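BtGH115A (Bacteroides thetaiotaomicron, PDB 5BY3) hydrolyses glycosidic bonds as a family GH115 4-O-methyl-alpha-glucuronidase with specificity for decorated arabinogalactans. Local coordinates at residues A262-W276 with G293-A305. Residues are numbered along the deposited sequence; the frame is centred on the assembly and turned at random.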
# COMPACT_ATOMS: atom_id res chain seq x y z
N ALA A 262 9.41 -3.34 33.99
CA ALA A 262 8.27 -3.24 33.08
C ALA A 262 8.33 -1.99 32.16
O ALA A 262 8.81 -0.93 32.57
CB ALA A 262 6.95 -3.31 33.87
N TYR A 263 7.85 -2.14 30.91
CA TYR A 263 7.65 -1.06 29.93
C TYR A 263 6.36 -0.33 30.26
O TYR A 263 5.31 -0.49 29.60
CB TYR A 263 7.63 -1.61 28.51
CG TYR A 263 7.53 -0.60 27.40
CD1 TYR A 263 8.60 0.24 27.09
CD2 TYR A 263 6.37 -0.51 26.60
CE1 TYR A 263 8.52 1.16 26.03
CE2 TYR A 263 6.27 0.40 25.56
CZ TYR A 263 7.35 1.24 25.27
OH TYR A 263 7.27 2.14 24.23
N ASP A 264 6.46 0.48 31.31
CA ASP A 264 5.32 1.02 32.01
C ASP A 264 5.75 2.39 32.53
O ASP A 264 6.72 2.48 33.32
CB ASP A 264 4.96 0.08 33.19
CG ASP A 264 3.77 0.57 33.99
OD1 ASP A 264 3.92 1.46 34.83
OD2 ASP A 264 2.67 0.05 33.75
N TYR A 265 5.05 3.43 32.09
CA TYR A 265 5.49 4.77 32.45
C TYR A 265 4.92 5.20 33.80
O TYR A 265 5.56 5.95 34.54
CB TYR A 265 5.17 5.79 31.35
CG TYR A 265 6.19 6.89 31.20
CD1 TYR A 265 7.44 6.62 30.64
CD2 TYR A 265 5.91 8.22 31.59
CE1 TYR A 265 8.39 7.62 30.49
CE2 TYR A 265 6.85 9.23 31.42
CZ TYR A 265 8.09 8.92 30.87
OH TYR A 265 9.07 9.87 30.69
N VAL A 266 3.73 4.68 34.13
CA VAL A 266 3.09 4.97 35.42
C VAL A 266 3.95 4.48 36.61
O VAL A 266 4.03 5.17 37.60
CB VAL A 266 1.60 4.51 35.48
CG1 VAL A 266 0.95 4.80 36.83
CG2 VAL A 266 0.79 5.19 34.39
N ASN A 267 4.63 3.35 36.47
CA ASN A 267 5.31 2.71 37.61
C ASN A 267 6.83 2.62 37.55
O ASN A 267 7.50 2.38 38.59
CB ASN A 267 4.68 1.32 37.85
CG ASN A 267 3.25 1.42 38.36
OD1 ASN A 267 3.01 1.97 39.45
ND2 ASN A 267 2.29 0.88 37.59
N ASN A 268 7.37 2.82 36.35
CA ASN A 268 8.78 2.56 36.03
C ASN A 268 9.32 3.59 35.02
O ASN A 268 10.31 3.32 34.31
CB ASN A 268 8.94 1.11 35.51
CG ASN A 268 10.38 0.62 35.48
OD1 ASN A 268 11.17 0.86 36.39
ND2 ASN A 268 10.72 -0.11 34.43
N SER A 269 8.70 4.77 34.96
CA SER A 269 9.17 5.86 34.06
C SER A 269 10.67 6.18 34.02
O SER A 269 11.17 6.52 32.96
CB SER A 269 8.36 7.16 34.20
OG SER A 269 8.37 7.63 35.53
N PRO A 270 11.40 6.08 35.15
CA PRO A 270 12.84 6.37 34.98
C PRO A 270 13.60 5.47 34.03
O PRO A 270 14.45 5.96 33.28
CB PRO A 270 13.39 6.26 36.40
CG PRO A 270 12.25 6.76 37.22
CD PRO A 270 10.99 6.26 36.56
N ALA A 271 13.30 4.16 34.07
CA ALA A 271 13.96 3.20 33.18
C ALA A 271 13.48 3.37 31.73
O ALA A 271 14.23 3.15 30.80
CB ALA A 271 13.72 1.77 33.66
N VAL A 272 12.23 3.78 31.56
CA VAL A 272 11.67 3.90 30.22
C VAL A 272 12.31 5.13 29.60
O VAL A 272 12.87 5.04 28.49
CB VAL A 272 10.12 3.91 30.24
CG1 VAL A 272 9.55 4.26 28.88
CG2 VAL A 272 9.59 2.54 30.65
N TYR A 273 12.31 6.24 30.36
CA TYR A 273 12.98 7.49 29.95
C TYR A 273 14.44 7.25 29.55
O TYR A 273 14.84 7.69 28.47
CB TYR A 273 12.83 8.61 31.01
CG TYR A 273 13.52 9.90 30.63
CD1 TYR A 273 14.89 10.07 30.85
CD2 TYR A 273 12.81 10.94 30.04
CE1 TYR A 273 15.54 11.25 30.50
CE2 TYR A 273 13.43 12.13 29.68
CZ TYR A 273 14.80 12.28 29.92
OH TYR A 273 15.44 13.45 29.56
N GLN A 274 15.19 6.54 30.38
CA GLN A 274 16.60 6.23 30.12
C GLN A 274 16.76 5.52 28.78
O GLN A 274 17.51 5.97 27.94
CB GLN A 274 17.16 5.33 31.23
CG GLN A 274 17.38 6.02 32.58
CD GLN A 274 18.08 5.13 33.62
OE1 GLN A 274 17.94 3.90 33.61
NE2 GLN A 274 18.84 5.75 34.52
N PHE A 275 16.06 4.39 28.64
CA PHE A 275 15.90 3.61 27.41
C PHE A 275 15.79 4.50 26.15
O PHE A 275 16.64 4.44 25.27
CB PHE A 275 14.65 2.71 27.60
CG PHE A 275 14.23 1.95 26.39
CD1 PHE A 275 14.94 0.82 25.96
CD2 PHE A 275 13.09 2.34 25.68
CE1 PHE A 275 14.53 0.11 24.84
CE2 PHE A 275 12.69 1.63 24.56
CZ PHE A 275 13.41 0.51 24.14
N TRP A 276 14.76 5.34 26.09
CA TRP A 276 14.56 6.33 25.02
C TRP A 276 15.79 7.24 24.82
O TRP A 276 16.30 7.36 23.69
CB TRP A 276 13.34 7.19 25.32
CG TRP A 276 12.05 6.51 25.27
CD1 TRP A 276 11.74 5.37 24.58
CD2 TRP A 276 10.84 6.93 25.89
NE1 TRP A 276 10.44 5.03 24.76
CE2 TRP A 276 9.84 5.98 25.54
CE3 TRP A 276 10.50 8.00 26.72
CZ2 TRP A 276 8.51 6.08 25.98
CZ3 TRP A 276 9.17 8.11 27.15
CH2 TRP A 276 8.19 7.14 26.78
N GLY A 293 4.40 9.33 21.89
CA GLY A 293 3.40 8.57 22.62
C GLY A 293 3.91 7.26 23.15
O GLY A 293 5.11 7.06 23.27
N MSE A 294 2.98 6.37 23.48
CA MSE A 294 3.27 5.07 24.11
C MSE A 294 2.10 4.12 23.92
O MSE A 294 0.93 4.48 24.14
CB MSE A 294 3.58 5.22 25.61
CG MSE A 294 4.42 4.03 26.05
SE MSE A 294 5.14 4.35 27.85
CE MSE A 294 6.06 2.68 28.30
N ARG A 295 2.43 2.90 23.50
CA ARG A 295 1.50 1.76 23.49
C ARG A 295 2.18 0.62 24.24
O ARG A 295 2.96 0.88 25.18
CB ARG A 295 1.11 1.35 22.06
CG ARG A 295 0.24 2.36 21.30
CD ARG A 295 0.02 1.92 19.85
NE ARG A 295 -1.12 1.01 19.71
CZ ARG A 295 -1.09 -0.17 19.08
NH1 ARG A 295 0.00 -0.62 18.47
NH2 ARG A 295 -2.20 -0.90 19.04
N GLY A 296 1.90 -0.62 23.84
CA GLY A 296 2.57 -1.79 24.40
C GLY A 296 3.99 -2.04 23.87
O GLY A 296 4.57 -1.18 23.16
N VAL A 297 4.53 -3.21 24.23
CA VAL A 297 5.76 -3.77 23.66
C VAL A 297 5.67 -3.98 22.12
O VAL A 297 6.57 -3.53 21.37
CB VAL A 297 6.20 -5.04 24.44
CG1 VAL A 297 7.17 -5.91 23.64
CG2 VAL A 297 6.81 -4.64 25.78
N HIS A 298 4.59 -4.62 21.66
CA HIS A 298 4.26 -4.75 20.23
C HIS A 298 2.87 -4.12 19.97
O HIS A 298 2.74 -2.90 20.00
CB HIS A 298 4.35 -6.21 19.75
CG HIS A 298 4.56 -6.36 18.27
ND1 HIS A 298 3.85 -5.65 17.33
CD2 HIS A 298 5.41 -7.15 17.56
CE1 HIS A 298 4.25 -5.98 16.11
NE2 HIS A 298 5.20 -6.89 16.23
N ASP A 299 1.84 -4.92 19.71
CA ASP A 299 0.47 -4.41 19.82
C ASP A 299 -0.09 -4.60 21.25
O ASP A 299 0.60 -5.12 22.14
CB ASP A 299 -0.46 -4.97 18.73
CG ASP A 299 -0.45 -4.10 17.45
OD1 ASP A 299 0.59 -4.02 16.77
OD2 ASP A 299 -1.50 -3.50 17.13
N GLY A 300 -1.31 -4.12 21.46
CA GLY A 300 -1.98 -4.18 22.76
C GLY A 300 -2.08 -2.83 23.47
O GLY A 300 -1.59 -1.79 22.98
N LYS A 301 -2.72 -2.87 24.63
CA LYS A 301 -2.81 -1.73 25.55
C LYS A 301 -1.40 -1.29 25.91
O LYS A 301 -0.46 -2.08 25.80
CB LYS A 301 -3.58 -2.12 26.85
CG LYS A 301 -4.80 -3.03 26.68
CD LYS A 301 -5.98 -2.32 26.02
CE LYS A 301 -6.75 -3.22 25.04
NZ LYS A 301 -7.50 -2.43 24.02
N MSE A 302 -1.22 -0.03 26.33
CA MSE A 302 -0.05 0.30 27.18
C MSE A 302 -0.28 -0.37 28.53
O MSE A 302 -1.43 -0.68 28.91
CB MSE A 302 0.23 1.79 27.43
CG MSE A 302 -1.07 2.40 27.94
SE MSE A 302 -0.86 4.32 28.21
CE MSE A 302 -1.84 4.82 26.59
N GLN A 303 0.82 -0.61 29.23
CA GLN A 303 0.78 -1.13 30.58
C GLN A 303 0.47 0.02 31.54
O GLN A 303 0.75 1.18 31.21
CB GLN A 303 2.11 -1.77 30.92
CG GLN A 303 2.69 -2.63 29.79
CD GLN A 303 3.88 -3.43 30.25
OE1 GLN A 303 4.17 -3.49 31.44
NE2 GLN A 303 4.58 -4.04 29.30
N GLY A 304 -0.15 -0.30 32.68
CA GLY A 304 -0.23 0.63 33.82
C GLY A 304 -1.44 1.55 33.86
O GLY A 304 -1.73 2.17 34.90
N ALA A 305 -2.13 1.63 32.72
CA ALA A 305 -3.43 2.29 32.64
C ALA A 305 -4.46 1.36 32.01
O ALA A 305 -4.12 0.58 31.11
CB ALA A 305 -3.34 3.60 31.87
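A Met-aromatic contact between Met294 and Tyr263 joins the loop after strand 290-291 to the inverse gamma turn, centred on Tyr263, leading into helix 265-283. Met294, modelled as selenomethionine, is extended beyond CG (chi2 169°, chi3 175°), and this straight chain carries its methyl out over the centre of the tyrosine ring. Met294 CE lies 3.4 Å from the Tyr263 ring centroid, only 3° off the normal, a nearly ideal CH-pi contact; Met294 SE sits higher above the same face. To the side of the ring, the end of Met294 meets residues of the helix: its CE meets Val272 CG1 tip to tip at 3.9 Å, and its SE touches Tyr265 CB at 3.8 Å. Trp276 approaches the selenium obliquely through CZ2.

The Tyr263 ring also borders the loop backbone. Its CE2 lies 3.4 Å from Arg295 O, which comes in at the ring edge, and Val297 CG2 packs loosely on Tyr263 CB. Trp255 adds an edge-to-face ring contact from helix 251-258. Replacing Tyr263 with an alanine would probably leave the Met294 methyl without its aromatic platform and open a gap beside the Arg295-Gly296 backbone.

At the other end, Gln303 lays its extended side chain alongside the turn before the helix, with Gln303 CD 3.3 Å from Tyr263 O. Asp264 N-caps the helix: its OD1 accepts from Asn267 N at 2.6 Å, while OD2 faces the loop and comes within 3.0 Å of Gly304 CA, a close approach made possible by the lack of a side chain there. Tyr265 OH is bound by Asp321 of helix 308-329. The loop leaving strand 290-291 packs on the N-terminal end of the helix before it, as in the beta/alpha barrel whose eight parallel strands this chain contains.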